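Side-chain contact in Rev protein (Borrelia burgdorferi, PDB 5EQZ), which is of unknown function but probably belongs to the plasmid-encoded lipoproteins of the Lyme disease spirochaete and folds as an elongated, mostly helical protein: residues Gln94-Ser97 against Lys98-Ile101. Sequence-based numbering, arbitrary orientation.
Sequences QDIS and KRKI
The ammonium group of Lys98 is gripped twice: NZ donates to a water 3.0 Å away and also to the backbone oxygen of Leu115. That water in turn gives a hydrogen to Asp95 OD1, at an unusually short separation whose exact length is doubtful, and so bridges two opposite charges whose own atoms, OD1 of Asp95 and NZ of Lys98, stay 4.8 Å apart. Lys98 reaches the water because its chain runs fully extended beyond CG (chi2 to chi4 all near 180°), passing Gln94 O on the way and packing against Leu114 and Met126. On its other flank Asp95 meets Arg99. Here the arginine bends at chi3 (-85°), which folds the guanidinium back over the first turn; one face lies over Asp95 CB, with NH2 4.0 Å from that carbon, and NH2 also nears CG1 of Ile96. Asp95 OD2 lies 4.5 Å from Arg99 NH1 and well out of the guanidinium plane, so no N-H points at it. Both cations would probably stabilise the aspartate's negative charge. Arg99 N bonds to Asp95 O at 3.1 Å, while Ser97 OG ties back to Asp91 O in the preceding loop. Gln94 occupies the N-cap position, its backbone O accepting from Lys98 N at 2.9 Å, and i to i+3 and i to i+4 side-chain pairs from Asp95 mark the N-terminal turn of helix 95-107, whose buried side packs on helix 122-142.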
loop_
_atom_site.group_PDB
_atom_site.type_symbol
_atom_site.label_atom_id
_atom_site.label_comp_id
_atom_site.label_asym_id
_atom_site.label_seq_id
_atom_site.Cartn_x
_atom_site.Cartn_y
_atom_site.Cartn_z
ATOM N N GLN A 94 20.564 -6.500 -19.328
ATOM C CA GLN A 94 21.725 -6.853 -18.522
ATOM C C GLN A 94 21.287 -7.547 -17.237
ATOM O O GLN A 94 20.248 -7.215 -16.649
ATOM C CB GLN A 94 22.549 -5.613 -18.171
ATOM C CG GLN A 94 23.076 -4.835 -19.375
ATOM C CD GLN A 94 23.951 -5.684 -20.289
ATOM O OE1 GLN A 94 25.042 -6.088 -19.906
ATOM N NE2 GLN A 94 23.480 -5.947 -21.503
ATOM N N ASP A 95 22.103 -8.511 -16.797
ATOM C CA ASP A 95 21.853 -9.196 -15.526
ATOM C C ASP A 95 21.549 -8.204 -14.414
ATOM O O ASP A 95 20.576 -8.374 -13.664
ATOM C CB ASP A 95 23.059 -10.056 -15.128
ATOM C CG ASP A 95 23.124 -11.385 -15.872
ATOM O OD1 ASP A 95 22.275 -11.626 -16.758
ATOM O OD2 ASP A 95 24.043 -12.186 -15.563
ATOM N N ILE A 96 22.379 -7.160 -14.289
ATOM C CA ILE A 96 22.204 -6.196 -13.201
ATOM C C ILE A 96 20.860 -5.483 -13.320
ATOM O O ILE A 96 20.174 -5.241 -12.315
ATOM C CB ILE A 96 23.375 -5.198 -13.184
ATOM C CG1 ILE A 96 24.700 -5.937 -12.978
ATOM C CG2 ILE A 96 23.186 -4.165 -12.102
ATOM C CD1 ILE A 96 25.937 -5.058 -13.188
ATOM N N SER A 97 20.459 -5.134 -14.548
ATOM C CA SER A 97 19.185 -4.448 -14.757
ATOM C C SER A 97 17.998 -5.344 -14.418
ATOM O O SER A 97 16.999 -4.872 -13.862
ATOM C CB SER A 97 19.090 -3.961 -16.203
ATOM O OG SER A 97 20.154 -3.081 -16.533
ATOM N N LYS A 98 18.080 -6.635 -14.759
ATOM C CA LYS A 98 17.006 -7.570 -14.434
ATOM C C LYS A 98 16.816 -7.712 -12.929
ATOM O O LYS A 98 15.680 -7.675 -12.428
ATOM C CB LYS A 98 17.288 -8.934 -15.061
ATOM C CG LYS A 98 17.117 -9.003 -16.564
ATOM C CD LYS A 98 17.492 -10.423 -17.002
ATOM C CE LYS A 98 17.538 -10.580 -18.486
ATOM N NZ LYS A 98 17.994 -11.963 -18.813
ATOM N N ARG A 99 17.916 -7.887 -12.189
ATOM C CA ARG A 99 17.796 -7.974 -10.734
ATOM C C ARG A 99 17.258 -6.677 -10.146
ATOM O O ARG A 99 16.504 -6.701 -9.161
ATOM C CB ARG A 99 19.137 -8.328 -10.095
ATOM C CG ARG A 99 19.691 -9.670 -10.542
ATOM C CD ARG A 99 20.893 -10.122 -9.718
ATOM N NE ARG A 99 22.151 -9.562 -10.201
ATOM C CZ ARG A 99 23.024 -10.248 -10.933
ATOM N NH1 ARG A 99 22.773 -11.509 -11.267
ATOM N NH2 ARG A 99 24.148 -9.680 -11.341
ATOM N N LYS A 100 17.600 -5.542 -10.765
ATOM C CA LYS A 100 17.088 -4.252 -10.305
ATOM C C LYS A 100 15.574 -4.156 -10.491
ATOM O O LYS A 100 14.859 -3.730 -9.579
ATOM C CB LYS A 100 17.791 -3.121 -11.052
ATOM C CG LYS A 100 17.561 -1.736 -10.466
ATOM C CD LYS A 100 17.873 -1.699 -8.995
ATOM C CE LYS A 100 17.916 -0.273 -8.492
ATOM N NZ LYS A 100 17.974 -0.240 -7.005
ATOM N N ILE A 101 15.059 -4.561 -11.659
ATOM C CA ILE A 101 13.610 -4.575 -11.877
ATOM C C ILE A 101 12.937 -5.462 -10.841
ATOM O O ILE A 101 11.932 -5.086 -10.220
ATOM C CB ILE A 101 13.279 -5.058 -13.304
ATOM C CG1 ILE A 101 13.865 -4.109 -14.347
ATOM C CG2 ILE A 101 11.749 -5.203 -13.476
ATOM C CD1 ILE A 101 13.854 -4.673 -15.755
HETATM O O HOH W 1 20.941 -11.392 -18.801
#